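Local coordinates for dTDP-4-dehydrorhamnose 3,5-epimerase (Bacillus anthracis str. Ames, PDB 3RYK), which catalyses epimerisation at the C3 and C5 positions of dTDP-4-dehydro-6-deoxyglucose, a step in the biosynthesis of dTDP-L-rhamnose, at residues A[34-39]-A[62-67]; A[52-57]-A[95-100]; A[83-88]-A[175-180]; A[72-77]-A[143-148]. All blocks are in the same frame, centred on the assembly; numbering follows the deposited sequence. Where two conformers were deposited one is given.

In the fold
The four contacts sample both sheets of a jelly-roll-like fold. Contacts 1 and 2 are neighbours, centres about 8 Å apart, and share the sheet in which strands 35-45 and 48-55 pair. Contacts 3 and 4, centres about 14 Å apart, meet through backbone bonding of strands 82-88 and 141-147, while contacts 1 and 3 lie about 22 Å apart on opposite sides of the chain's centre. Two ligands lie near these contacts: Glu52 of contact 2 holds the thymine of the nucleotide, whereas the side chains of Ser74 in contact 4 and Leu85 in contact 3 are about 7 and 11 Å from bound pyrophosphate. Contacts 2 and 4 also touch the second subunit.

Contact 1. Residues A[34-39]-A[62-67]; sequences DAKLLE and LGVTHS
Lys36 lays its aliphatic chain against Val64, the two side chains lying alongside each other and running opposite ways. The touch is tight: Lys36 CD is 3.4 Å from Val64 CG2, closer than carbons usually pack. The next methylene turns to the backbone, with Lys36 CE 3.5 Å from Leu62 O. At the end of the chain the ammonium reaches that carbonyl through a water, which accepts from Lys36 NZ at 3.0 Å and donates to Leu62 O at 2.7 Å. A bend at the last torsion (chi4 -65°) turns NZ out of the line of the extended methylenes and toward this water. Further out, Lys36 is set in strand 35-45 by backbone bonding to Leu136, and Val64 also packs on Leu59 of helix 56-61. What shapes the other partner is Gly63, whose positive phi makes it the C-prime residue of a Schellman motif, with Val64 N bonded to Leu59 O and Gly63 N to Glu60 O: a helix C-terminus laid against a sheet strand.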
loop_
_atom_site.group_PDB
_atom_site.type_symbol
_atom_site.label_atom_id
_atom_site.label_comp_id
_atom_site.label_asym_id
_atom_site.label_seq_id
_atom_site.Cartn_x
_atom_site.Cartn_y
_atom_site.Cartn_z
ATOM N N ASP A 34 -11.841 -19.320 7.174
ATOM C CA ASP A 34 -11.452 -17.917 7.315
ATOM C C ASP A 34 -10.595 -17.246 6.222
ATOM O O ASP A 34 -10.506 -16.025 6.214
ATOM C CB ASP A 34 -10.697 -17.841 8.645
ATOM C CG ASP A 34 -11.561 -18.282 9.833
ATOM O OD1 ASP A 34 -12.713 -17.790 9.986
ATOM O OD2 ASP A 34 -11.060 -19.086 10.645
ATOM N N ALA A 35 -9.950 -18.012 5.342
ATOM C CA ALA A 35 -9.115 -17.420 4.274
ATOM C C ALA A 35 -10.037 -16.826 3.215
ATOM O O ALA A 35 -10.951 -17.483 2.765
ATOM C CB ALA A 35 -8.175 -18.440 3.662
ATOM N N LYS A 36 -9.768 -15.602 2.791
ATOM C CA LYS A 36 -10.624 -14.931 1.813
ATOM C C LYS A 36 -9.878 -14.271 0.673
ATOM O O LYS A 36 -8.951 -13.507 0.909
ATOM C CB LYS A 36 -11.445 -13.867 2.562
ATOM C CG LYS A 36 -12.402 -14.436 3.613
ATOM C CD LYS A 36 -13.001 -13.341 4.488
ATOM C CE LYS A 36 -13.964 -13.876 5.541
ATOM N NZ LYS A 36 -15.178 -14.492 4.909
ATOM N N LEU A 37 -10.274 -14.599 -0.553
ATOM C CA LEU A 37 -9.682 -14.014 -1.756
ATOM C C LEU A 37 -10.644 -12.866 -2.023
ATOM O O LEU A 37 -11.836 -13.096 -2.192
ATOM C CB LEU A 37 -9.637 -14.989 -2.929
ATOM C CG LEU A 37 -8.990 -14.443 -4.204
ATOM C CD1 LEU A 37 -7.522 -14.070 -3.987
ATOM C CD2 LEU A 37 -9.113 -15.488 -5.306
ATOM N N LEU A 38 -10.125 -11.642 -2.060
ATOM C CA LEU A 38 -10.936 -10.440 -2.245
ATOM C C LEU A 38 -10.619 -9.622 -3.495
ATOM O O LEU A 38 -9.511 -9.675 -4.023
ATOM C CB LEU A 38 -10.669 -9.525 -1.048
ATOM C CG LEU A 38 -10.878 -10.091 0.366
ATOM C CD1 LEU A 38 -10.476 -9.064 1.451
ATOM C CD2 LEU A 38 -12.302 -10.546 0.549
ATOM N N GLU A 39 -11.606 -8.851 -3.960
ATOM C CA GLU A 39 -11.410 -7.990 -5.136
ATOM C C GLU A 39 -11.999 -6.606 -4.878
ATOM O O GLU A 39 -13.192 -6.478 -4.566
ATOM C CB GLU A 39 -12.025 -8.558 -6.411
ATOM C CG GLU A 39 -11.746 -7.682 -7.616
ATOM C CD GLU A 39 -12.337 -8.189 -8.922
ATOM O OE1 GLU A 39 -11.904 -7.672 -9.972
ATOM O OE2 GLU A 39 -13.211 -9.082 -8.922
ATOM N N LEU A 62 -17.644 -7.777 5.464
ATOM C CA LEU A 62 -17.240 -9.050 4.846
ATOM C C LEU A 62 -16.658 -10.078 5.843
ATOM O O LEU A 62 -16.019 -11.071 5.428
ATOM C CB LEU A 62 -16.227 -8.770 3.716
ATOM C CG LEU A 62 -16.737 -7.914 2.549
ATOM C CD1 LEU A 62 -15.615 -7.599 1.561
ATOM C CD2 LEU A 62 -17.894 -8.618 1.838
ATOM N N GLY A 63 -16.864 -9.826 7.138
ATOM C CA GLY A 63 -16.400 -10.690 8.222
ATOM C C GLY A 63 -14.898 -10.725 8.408
ATOM O O GLY A 63 -14.337 -11.774 8.716
ATOM N N VAL A 64 -14.255 -9.574 8.211
ATOM C CA VAL A 64 -12.816 -9.428 8.346
ATOM C C VAL A 64 -12.659 -8.203 9.239
ATOM O O VAL A 64 -12.679 -7.055 8.772
ATOM C CB VAL A 64 -12.149 -9.236 6.972
ATOM C CG1 VAL A 64 -10.636 -9.126 7.112
ATOM C CG2 VAL A 64 -12.513 -10.408 6.057
ATOM N N THR A 65 -12.528 -8.468 10.533
ATOM C CA THR A 65 -12.382 -7.434 11.542
ATOM C C THR A 65 -10.982 -7.501 12.143
ATOM O O THR A 65 -10.682 -8.377 12.972
ATOM C CB THR A 65 -13.463 -7.620 12.618
ATOM O OG1 THR A 65 -14.748 -7.636 11.976
ATOM C CG2 THR A 65 -13.416 -6.503 13.662
ATOM N N HIS A 66 -10.127 -6.584 11.699
ATOM C CA HIS A 66 -8.746 -6.505 12.165
ATOM C C HIS A 66 -8.256 -5.077 12.095
ATOM O O HIS A 66 -8.623 -4.324 11.184
ATOM C CB HIS A 66 -7.808 -7.330 11.281
ATOM C CG HIS A 66 -8.225 -8.752 11.116
ATOM N ND1 HIS A 66 -8.013 -9.707 12.086
ATOM C CD2 HIS A 66 -8.829 -9.386 10.084
ATOM C CE1 HIS A 66 -8.477 -10.868 11.662
ATOM N NE2 HIS A 66 -8.978 -10.700 10.450
ATOM N N SER A 67 -7.406 -4.714 13.044
ATOM C CA SER A 67 -6.833 -3.381 13.091
ATOM C C SER A 67 -5.385 -3.603 12.680
ATOM O O SER A 67 -4.596 -4.174 13.434
ATOM C CB SER A 67 -6.978 -2.767 14.478
ATOM O OG SER A 67 -8.355 -2.633 14.818
HETATM O O HOH W 1 -17.296 -12.780 3.730
#

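Contact 2. Residues A[52-57]-A[95-100]. With TYD (thymidine-5'-diphosphate), chain D.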
loop_
_atom_site.group_PDB
_atom_site.type_symbol
_atom_site.label_atom_id
_atom_site.label_comp_id
_atom_site.label_asym_id
_atom_site.label_seq_id
_atom_site.Cartn_x
_atom_site.Cartn_y
_atom_site.Cartn_z
ATOM N N GLU A 52 -10.123 1.995 -3.905
ATOM C CA GLU A 52 -9.929 2.039 -2.460
ATOM C C GLU A 52 -9.401 0.621 -2.294
ATOM O O GLU A 52 -10.162 -0.354 -2.408
ATOM C CB GLU A 52 -11.213 2.262 -1.644
ATOM C CG GLU A 52 -11.911 3.615 -1.829
ATOM C CD GLU A 52 -13.165 3.771 -0.963
ATOM O OE1 GLU A 52 -13.455 2.878 -0.125
ATOM O OE2 GLU A 52 -13.864 4.805 -1.118
ATOM N N SER A 53 -8.096 0.485 -2.068
ATOM C CA SER A 53 -7.498 -0.840 -1.914
ATOM C C SER A 53 -7.724 -1.403 -0.508
ATOM O O SER A 53 -7.450 -2.569 -0.250
ATOM C CB SER A 53 -6.013 -0.840 -2.289
ATOM O OG SER A 53 -5.253 0.014 -1.470
ATOM N N TYR A 54 -8.221 -0.560 0.394
ATOM C CA TYR A 54 -8.517 -0.949 1.767
ATOM C C TYR A 54 -9.508 0.014 2.387
ATOM O O TYR A 54 -9.340 1.223 2.309
ATOM C CB TYR A 54 -7.250 -1.006 2.649
ATOM C CG TYR A 54 -7.524 -1.217 4.139
ATOM C CD1 TYR A 54 -7.773 -2.478 4.661
ATOM C CD2 TYR A 54 -7.507 -0.137 5.031
ATOM C CE1 TYR A 54 -8.028 -2.664 6.025
ATOM C CE2 TYR A 54 -7.747 -0.313 6.388
ATOM C CZ TYR A 54 -8.011 -1.575 6.887
ATOM O OH TYR A 54 -8.255 -1.735 8.246
ATOM N N ASN A 55 -10.533 -0.559 3.003
ATOM C CA ASN A 55 -11.568 0.182 3.691
ATOM C C ASN A 55 -11.942 -0.689 4.876
ATOM O O ASN A 55 -12.572 -1.734 4.715
ATOM C CB ASN A 55 -12.747 0.515 2.779
ATOM C CG ASN A 55 -13.851 1.268 3.508
ATOM O OD1 ASN A 55 -14.112 1.037 4.692
ATOM N ND2 ASN A 55 -14.542 2.145 2.783
ATOM N N LYS A 56 -11.531 -0.243 6.064
ATOM C CA LYS A 56 -11.749 -0.959 7.324
ATOM C C LYS A 56 -13.206 -1.357 7.560
ATOM O O LYS A 56 -13.509 -2.541 7.732
ATOM C CB LYS A 56 -11.181 -0.137 8.492
ATOM C CG LYS A 56 -11.146 -0.848 9.838
ATOM C CD LYS A 56 -10.399 -0.024 10.874
ATOM C CE LYS A 56 -10.245 -0.778 12.209
ATOM N NZ LYS A 56 -9.413 -0.006 13.179
ATOM N N LYS A 57 -14.091 -0.364 7.532
ATOM C CA LYS A 57 -15.531 -0.581 7.730
ATOM C C LYS A 57 -16.143 -1.536 6.688
ATOM O O LYS A 57 -17.095 -2.268 7.007
ATOM C CB LYS A 57 -16.223 0.776 7.729
ATOM C CG LYS A 57 -17.720 0.787 7.850
ATOM C CD LYS A 57 -18.228 2.238 7.887
ATOM C CE LYS A 57 -17.871 3.061 6.641
ATOM N NZ LYS A 57 -18.398 2.443 5.385
ATOM N N THR A 95 -2.231 -11.737 11.358
ATOM C CA THR A 95 -3.259 -11.879 10.347
ATOM C C THR A 95 -2.584 -11.059 9.259
ATOM O O THR A 95 -2.011 -10.003 9.560
ATOM C CB THR A 95 -4.553 -11.147 10.701
ATOM O OG1 THR A 95 -5.056 -11.632 11.944
ATOM C CG2 THR A 95 -5.594 -11.334 9.606
ATOM N N LYS A 96 -2.605 -11.534 8.021
ATOM C CA LYS A 96 -1.989 -10.802 6.916
ATOM C C LYS A 96 -3.030 -10.532 5.839
ATOM O O LYS A 96 -4.025 -11.240 5.777
ATOM C CB LYS A 96 -0.832 -11.585 6.324
ATOM C CG LYS A 96 0.270 -11.899 7.316
ATOM C CD LYS A 96 1.405 -12.632 6.657
ATOM C CE LYS A 96 2.488 -12.979 7.657
ATOM N NZ LYS A 96 3.606 -13.684 6.978
ATOM N N LEU A 97 -2.781 -9.519 5.009
ATOM C CA LEU A 97 -3.681 -9.128 3.895
ATOM C C LEU A 97 -2.693 -8.719 2.815
ATOM O O LEU A 97 -2.074 -7.666 2.894
ATOM C CB LEU A 97 -4.622 -8.013 4.321
ATOM C CG LEU A 97 -5.712 -7.533 3.358
ATOM C CD1 LEU A 97 -6.676 -8.653 3.014
ATOM C CD2 LEU A 97 -6.435 -6.418 4.076
ATOM N N ILE A 98 -2.567 -9.568 1.805
ATOM C CA ILE A 98 -1.610 -9.379 0.739
ATOM C C ILE A 98 -2.152 -9.025 -0.631
ATOM O O ILE A 98 -3.193 -9.521 -1.040
ATOM C CB ILE A 98 -0.822 -10.701 0.531
ATOM C CG1 ILE A 98 -0.115 -11.197 1.815
ATOM C CG2 ILE A 98 0.211 -10.554 -0.592
ATOM C CD1 ILE A 98 -0.881 -12.177 2.666
ATOM N N GLN A 99 -1.407 -8.172 -1.325
ATOM C CA GLN A 99 -1.728 -7.749 -2.681
ATOM C C GLN A 99 -0.428 -7.523 -3.450
ATOM O O GLN A 99 0.658 -7.339 -2.861
ATOM C CB GLN A 99 -2.571 -6.481 -2.743
ATOM C CG GLN A 99 -1.913 -5.239 -2.210
ATOM C CD GLN A 99 -2.741 -3.992 -2.435
ATOM O OE1 GLN A 99 -3.579 -3.943 -3.335
ATOM N NE2 GLN A 99 -2.479 -2.964 -1.650
ATOM N N VAL A 100 -0.560 -7.535 -4.769
ATOM C CA VAL A 100 0.560 -7.334 -5.683
ATOM C C VAL A 100 0.381 -5.984 -6.369
ATOM O O VAL A 100 -0.665 -5.716 -7.004
ATOM C CB VAL A 100 0.648 -8.477 -6.702
ATOM C CG1 VAL A 100 1.730 -8.190 -7.722
ATOM C CG2 VAL A 100 0.888 -9.818 -5.977
HETATM P PA TYD D . -12.069 11.530 -8.594
HETATM O O1A TYD D . -12.763 12.520 -7.683
HETATM O O2A TYD D . -10.563 11.579 -8.741
HETATM O O3A TYD D . -12.758 11.670 -10.040
HETATM P PB TYD D . -12.052 12.298 -11.352
HETATM O O1B TYD D . -11.253 11.149 -11.924
HETATM O O2B TYD D . -13.257 12.679 -12.190
HETATM O O3B TYD D . -11.242 13.479 -10.844
HETATM O "O5'" TYD D . -12.467 10.045 -8.096
HETATM C "C5'" TYD D . -12.781 8.969 -8.984
HETATM C "C4'" TYD D . -13.893 8.126 -8.378
HETATM O "O4'" TYD D . -13.393 7.509 -7.195
HETATM C "C3'" TYD D . -15.110 8.945 -7.970
HETATM O "O3'" TYD D . -16.263 8.477 -8.681
HETATM C "C2'" TYD D . -15.279 8.754 -6.472
HETATM C "C1'" TYD D . -14.333 7.611 -6.122
HETATM N N1 TYD D . -13.592 7.795 -4.861
HETATM C C2 TYD D . -13.702 6.881 -3.867
HETATM O O2 TYD D . -14.492 5.780 -4.016
HETATM N N3 TYD D . -13.033 7.014 -2.698
HETATM C C4 TYD D . -12.223 8.069 -2.481
HETATM O O4 TYD D . -11.549 8.170 -1.302
HETATM C C5 TYD D . -12.090 9.082 -3.557
HETATM C C5M TYD D . -11.221 10.303 -3.428
HETATM C C6 TYD D . -12.806 8.879 -4.723
#
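Tyr54 and Leu97 meet inside the jelly-roll-like fold, where strand 48-55 turns a corner at Ser53 and faces strand 96-100. Leu97 brings its CD2 methyl obliquely to the tyrosine ring, 4.2 Å from Tyr54 CD1, and both side chains also pack on Leu59 of helix 56-61. Lys157 adds a cation-pi contact to the same ring. Beside this apolar pair, Ser53 and Gln99 approach more loosely. With CG between the backbone N and the carbonyl carbon (chi1 64°) and the next torsion straight, Gln99 carries its amide toward the serine, its NE2 4.1 Å from Ser53 OG. The serine hydroxyl has instead a weak hydrogen bond to the backbone oxygen of Asp71 of the second subunit, and Glu52 and Tyr54 pair antiparallel with a strand of that subunit, carrying the sheet across the interface.

Glu52 is turned to the nucleotide, its carboxylate shared between two donors. Asn55 ND2 approaches OE1 of Glu52 at 3.2 Å in a nearly straight bond (169°), on the syn side and about 20° out of the carboxylate plane. Asn55 is thus a second-shell partner of the ligand-binding acid and probably limits its rotation, while its own OD1 caps Val58 N in the helix that follows. Ser189 of the second subunit bonds the same nucleotide, so the pocket draws on both chains. The other carboxylate oxygen, Glu52 OE2, accepts the thymine N3 hydrogen of the nucleotide at 2.8 Å.

Contact 3. Residues A[83-88]-A[175-180]; sequences RGLHFQ and KELAIP
Leu85 faces the loop 175-180 from strand 82-88, in the five-stranded antiparallel sheet of the jelly-roll-like fold, where the loop after strand 167-169 passes over one side of the sheet. The close part is wholly apolar and centres on one methyl. Leu85 and Ile179 reach toward each other tip to tip, and the CD1 methyl of Leu85 also serves as the meeting point for Leu177. Val110 of strand 104-111 lies against both leucines, and Ile179 packs on Val108 of the same strand, so the three side chains settle over that strand as well. Their backbones stay well apart: the CA atoms of Leu85 and Ile179 are 11.1 Å from each other, a gap bridged by side chains alone. The outer side differs sharply, for Lys175, Glu176, Ala178 and Pro180 are exposed. Within the loop, Leu177 N is hydrogen-bonded to the carboxylate of Asp174, a bond that ties the backbone at this leucine to Asp174. Leu85 CD1 lies 4.2 Å from Leu177 CD1 and likewise 4.2 Å from Ile179 CD1.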
loop_
_atom_site.group_PDB
_atom_site.type_symbol
_atom_site.label_atom_id
_atom_site.label_comp_id
_atom_site.label_asym_id
_atom_site.label_seq_id
_atom_site.Cartn_x
_atom_site.Cartn_y
_atom_site.Cartn_z
ATOM N N ARG A 83 9.495 -16.396 -1.417
ATOM C CA ARG A 83 9.454 -15.716 -0.126
ATOM C C ARG A 83 8.526 -16.529 0.798
ATOM O O ARG A 83 7.297 -16.525 0.613
ATOM C CB ARG A 83 8.916 -14.297 -0.287
ATOM C CG ARG A 83 9.690 -13.391 -1.257
ATOM C CD ARG A 83 11.132 -13.138 -0.868
ATOM N NE ARG A 83 11.720 -12.169 -1.792
ATOM C CZ ARG A 83 12.940 -11.649 -1.695
ATOM N NH1 ARG A 83 13.756 -12.008 -0.705
ATOM N NH2 ARG A 83 13.342 -10.757 -2.595
ATOM N N GLY A 84 9.103 -17.233 1.770
ATOM C CA GLY A 84 8.343 -18.067 2.722
ATOM C C GLY A 84 8.777 -19.530 2.762
ATOM O O GLY A 84 9.897 -19.849 2.314
ATOM N N LEU A 85 7.946 -20.440 3.296
ATOM C CA LEU A 85 6.605 -20.172 3.887
ATOM C C LEU A 85 6.764 -19.649 5.315
ATOM O O LEU A 85 7.266 -20.379 6.162
ATOM C CB LEU A 85 5.778 -21.469 3.949
ATOM C CG LEU A 85 5.351 -22.238 2.694
ATOM C CD1 LEU A 85 4.787 -23.605 3.076
ATOM C CD2 LEU A 85 4.341 -21.422 1.888
ATOM N N HIS A 86 6.306 -18.420 5.563
ATOM C CA HIS A 86 6.392 -17.757 6.873
ATOM C C HIS A 86 5.169 -17.847 7.787
ATOM O O HIS A 86 4.040 -17.963 7.327
ATOM C CB HIS A 86 6.625 -16.248 6.638
ATOM C CG HIS A 86 6.513 -15.407 7.879
ATOM N ND1 HIS A 86 5.299 -15.055 8.432
ATOM C CD2 HIS A 86 7.456 -14.818 8.653
ATOM C CE1 HIS A 86 5.499 -14.315 9.507
ATOM N NE2 HIS A 86 6.801 -14.152 9.661
ATOM N N PHE A 87 5.416 -17.789 9.094
ATOM C CA PHE A 87 4.355 -17.785 10.095
ATOM C C PHE A 87 5.055 -17.292 11.356
ATOM O O PHE A 87 6.195 -17.686 11.642
ATOM C CB PHE A 87 3.577 -19.085 10.310
ATOM C CG PHE A 87 4.359 -20.196 10.927
ATOM C CD1 PHE A 87 4.424 -20.324 12.311
ATOM C CD2 PHE A 87 4.977 -21.145 10.140
ATOM C CE1 PHE A 87 5.131 -21.368 12.889
ATOM C CE2 PHE A 87 5.678 -22.191 10.713
ATOM C CZ PHE A 87 5.754 -22.304 12.085
ATOM N N GLN A 88 4.407 -16.400 12.089
ATOM C CA GLN A 88 5.002 -15.887 13.306
ATOM C C GLN A 88 4.285 -16.656 14.406
ATOM O O GLN A 88 3.058 -16.611 14.497
ATOM C CB GLN A 88 4.806 -14.373 13.414
ATOM C CG GLN A 88 5.769 -13.716 14.374
ATOM C CD GLN A 88 5.664 -12.212 14.391
ATOM O OE1 GLN A 88 6.511 -11.530 13.812
ATOM N NE2 GLN A 88 4.591 -11.688 14.959
ATOM N N LYS A 175 7.980 -32.218 1.416
ATOM C CA LYS A 175 7.291 -33.278 0.652
ATOM C C LYS A 175 5.908 -33.675 1.151
ATOM O O LYS A 175 5.169 -34.339 0.419
ATOM C CB LYS A 175 8.138 -34.560 0.578
ATOM C CG LYS A 175 9.429 -34.436 -0.179
ATOM C CD LYS A 175 10.165 -35.772 -0.291
ATOM C CE LYS A 175 10.500 -36.392 1.063
ATOM N NZ LYS A 175 11.253 -37.660 0.927
ATOM N N GLU A 176 5.555 -33.313 2.385
ATOM C CA GLU A 176 4.243 -33.665 2.920
ATOM C C GLU A 176 3.168 -32.838 2.224
ATOM O O GLU A 176 2.077 -33.335 1.954
ATOM C CB GLU A 176 4.120 -33.398 4.421
ATOM C CG GLU A 176 5.148 -34.051 5.343
ATOM C CD GLU A 176 4.842 -33.774 6.816
ATOM O OE1 GLU A 176 3.725 -33.273 7.123
ATOM O OE2 GLU A 176 5.711 -34.065 7.674
ATOM N N LEU A 177 3.495 -31.579 1.935
ATOM C CA LEU A 177 2.565 -30.646 1.273
ATOM C C LEU A 177 2.586 -30.786 -0.242
ATOM O O LEU A 177 1.559 -30.585 -0.905
ATOM C CB LEU A 177 2.874 -29.203 1.704
ATOM C CG LEU A 177 2.703 -28.847 3.190
ATOM C CD1 LEU A 177 2.957 -27.364 3.496
ATOM C CD2 LEU A 177 1.331 -29.288 3.704
ATOM N N ALA A 178 3.761 -31.120 -0.780
ATOM C CA ALA A 178 3.992 -31.310 -2.215
ATOM C C ALA A 178 3.390 -30.186 -3.047
ATOM O O ALA A 178 2.640 -30.435 -3.978
ATOM C CB ALA A 178 3.448 -32.656 -2.651
ATOM N N ILE A 179 3.720 -28.951 -2.694
ATOM C CA ILE A 179 3.192 -27.794 -3.417
ATOM C C ILE A 179 3.805 -27.732 -4.827
ATOM O O ILE A 179 5.027 -27.865 -4.995
ATOM C CB ILE A 179 3.430 -26.476 -2.635
ATOM C CG1 ILE A 179 2.778 -26.573 -1.253
ATOM C CG2 ILE A 179 2.886 -25.270 -3.428
ATOM C CD1 ILE A 179 3.185 -25.515 -0.272
ATOM N N PRO A 180 2.960 -27.538 -5.861
ATOM C CA PRO A 180 3.381 -27.462 -7.262
ATOM C C PRO A 180 3.952 -26.090 -7.654
ATOM O O PRO A 180 3.415 -25.410 -8.532
ATOM C CB PRO A 180 2.068 -27.719 -8.008
ATOM C CG PRO A 180 1.074 -27.083 -7.142
ATOM C CD PRO A 180 1.494 -27.427 -5.754
#

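Contact 4. Residues A[72-77]-A[143-148]; sequences NVSYSA and HGFCTL
Phe145 and Thr147 reach across to Ser74 and Ser76, joining strands 141-147 and 70-76 of the two facing sheets of the jelly-roll-like fold. The walk along 141-147 begins at His143, which makes a hydrogen bond to Asp107 and sets its CE1 at the edge of the Phe145 ring. Phe145 comes next, its CG placed between backbone N and carbonyl carbon (chi1 63°), which sends the ring across the gap. There its edge, not its face, meets the serine: Phe145 CZ is 3.6 Å from Ser74 OG, which lies in the ring plane. Two residues on, Thr147 turns its methyl to the other serine, with CG2 3.8 Å from Ser76 CB. The hydroxyls of this second pair have partners outside the two segments: Ser76 OG bonds to Arg83 NE and Thr147 OG1 to Thr81 N. These bonds satisfy the buried hydroxyls of Ser76 and Thr147. A water completes the crossing, lying 2.6 Å from Ser76 O, to which it can donate, and 3.0 Å from Thr147 OG1.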
loop_
_atom_site.group_PDB
_atom_site.type_symbol
_atom_site.label_atom_id
_atom_site.label_comp_id
_atom_site.label_asym_id
_atom_site.label_seq_id
_atom_site.Cartn_x
_atom_site.Cartn_y
_atom_site.Cartn_z
ATOM N N ASN A 72 4.070 -3.839 4.900
ATOM C CA ASN A 72 5.349 -4.316 4.423
ATOM C C ASN A 72 5.351 -4.354 2.897
ATOM O O ASN A 72 4.314 -4.629 2.291
ATOM C CB ASN A 72 5.560 -5.734 4.974
ATOM C CG ASN A 72 5.541 -5.777 6.498
ATOM O OD1 ASN A 72 6.065 -4.886 7.153
ATOM N ND2 ASN A 72 4.959 -6.841 7.060
ATOM N N VAL A 73 6.495 -4.066 2.285
ATOM C CA VAL A 73 6.655 -4.098 0.827
ATOM C C VAL A 73 7.861 -4.974 0.498
ATOM O O VAL A 73 8.975 -4.702 0.955
ATOM C CB VAL A 73 6.822 -2.693 0.199
ATOM C CG1 VAL A 73 7.099 -2.797 -1.303
ATOM C CG2 VAL A 73 5.566 -1.848 0.471
ATOM N N SER A 74 7.601 -6.029 -0.271
ATOM C CA SER A 74 8.585 -6.995 -0.724
ATOM C C SER A 74 8.871 -6.814 -2.213
ATOM O O SER A 74 7.963 -6.933 -3.029
ATOM C CB SER A 74 8.057 -8.411 -0.465
ATOM O OG SER A 74 8.854 -9.401 -1.079
ATOM N N TYR A 75 10.117 -6.490 -2.552
ATOM C CA TYR A 75 10.548 -6.328 -3.938
ATOM C C TYR A 75 11.461 -7.505 -4.265
ATOM O O TYR A 75 12.374 -7.831 -3.466
ATOM C CB TYR A 75 11.259 -4.985 -4.232
ATOM C CG TYR A 75 11.978 -5.007 -5.578
ATOM C CD1 TYR A 75 11.304 -4.821 -6.790
ATOM C CD2 TYR A 75 13.342 -5.241 -5.631
ATOM C CE1 TYR A 75 11.998 -4.872 -8.028
ATOM C CE2 TYR A 75 14.040 -5.293 -6.839
ATOM C CZ TYR A 75 13.391 -5.114 -8.025
ATOM O OH TYR A 75 14.151 -5.186 -9.181
ATOM N N SER A 76 11.201 -8.149 -5.401
ATOM C CA SER A 76 11.981 -9.292 -5.881
ATOM C C SER A 76 12.366 -8.994 -7.339
ATOM O O SER A 76 11.514 -8.919 -8.233
ATOM C CB SER A 76 11.190 -10.587 -5.785
ATOM O OG SER A 76 10.788 -10.873 -4.457
ATOM N N ALA A 77 13.654 -8.802 -7.578
ATOM C CA ALA A 77 14.135 -8.483 -8.911
ATOM C C ALA A 77 13.943 -9.585 -9.970
ATOM O O ALA A 77 13.560 -9.297 -11.104
ATOM C CB ALA A 77 15.619 -8.063 -8.851
ATOM N N HIS A 143 2.397 -18.803 5.171
ATOM C CA HIS A 143 2.238 -17.998 3.962
ATOM C C HIS A 143 3.535 -17.747 3.229
ATOM O O HIS A 143 4.559 -17.371 3.842
ATOM C CB HIS A 143 1.647 -16.624 4.277
ATOM C CG HIS A 143 1.769 -15.657 3.138
ATOM N ND1 HIS A 143 2.740 -14.679 3.087
ATOM C CD2 HIS A 143 1.081 -15.560 1.977
ATOM C CE1 HIS A 143 2.632 -14.006 1.957
ATOM N NE2 HIS A 143 1.638 -14.524 1.261
ATOM N N GLY A 144 3.481 -17.918 1.909
ATOM C CA GLY A 144 4.628 -17.697 1.046
ATOM C C GLY A 144 4.188 -17.491 -0.379
ATOM O O GLY A 144 3.002 -17.680 -0.695
ATOM N N PHE A 145 5.122 -17.096 -1.236
ATOM C CA PHE A 145 4.801 -16.881 -2.642
ATOM C C PHE A 145 5.991 -17.026 -3.590
ATOM O O PHE A 145 7.165 -16.969 -3.171
ATOM C CB PHE A 145 4.150 -15.509 -2.837
ATOM C CG PHE A 145 5.040 -14.341 -2.478
ATOM C CD1 PHE A 145 5.943 -13.827 -3.411
ATOM C CD2 PHE A 145 4.941 -13.728 -1.250
ATOM C CE1 PHE A 145 6.750 -12.738 -3.103
ATOM C CE2 PHE A 145 5.741 -12.624 -0.935
ATOM C CZ PHE A 145 6.646 -12.135 -1.865
ATOM N N CYS A 146 5.672 -17.216 -4.867
ATOM C CA CYS A 146 6.663 -17.350 -5.942
ATOM C C CYS A 146 6.359 -16.270 -6.962
ATOM O O CYS A 146 5.239 -16.201 -7.484
ATOM C CB CYS A 146 6.598 -18.732 -6.602
ATOM S SG CYS A 146 7.855 -19.046 -7.872
ATOM N N THR A 147 7.342 -15.428 -7.257
ATOM C CA THR A 147 7.152 -14.352 -8.231
ATOM C C THR A 147 7.146 -14.990 -9.614
ATOM O O THR A 147 7.960 -15.852 -9.915
ATOM C CB THR A 147 8.204 -13.255 -8.070
ATOM O OG1 THR A 147 9.516 -13.794 -8.302
ATOM C CG2 THR A 147 8.143 -12.675 -6.638
ATOM N N LEU A 148 6.235 -14.558 -10.481
ATOM C CA LEU A 148 6.130 -15.151 -11.805
ATOM C C LEU A 148 6.822 -14.393 -12.938
ATOM O O LEU A 148 7.006 -14.938 -14.032
ATOM C CB LEU A 148 4.630 -15.281 -12.141
ATOM C CG LEU A 148 3.756 -16.041 -11.130
ATOM C CD1 LEU A 148 2.302 -16.115 -11.732
ATOM C CD2 LEU A 148 4.262 -17.438 -10.772
HETATM O O HOH W 2 10.118 -10.977 -9.122
#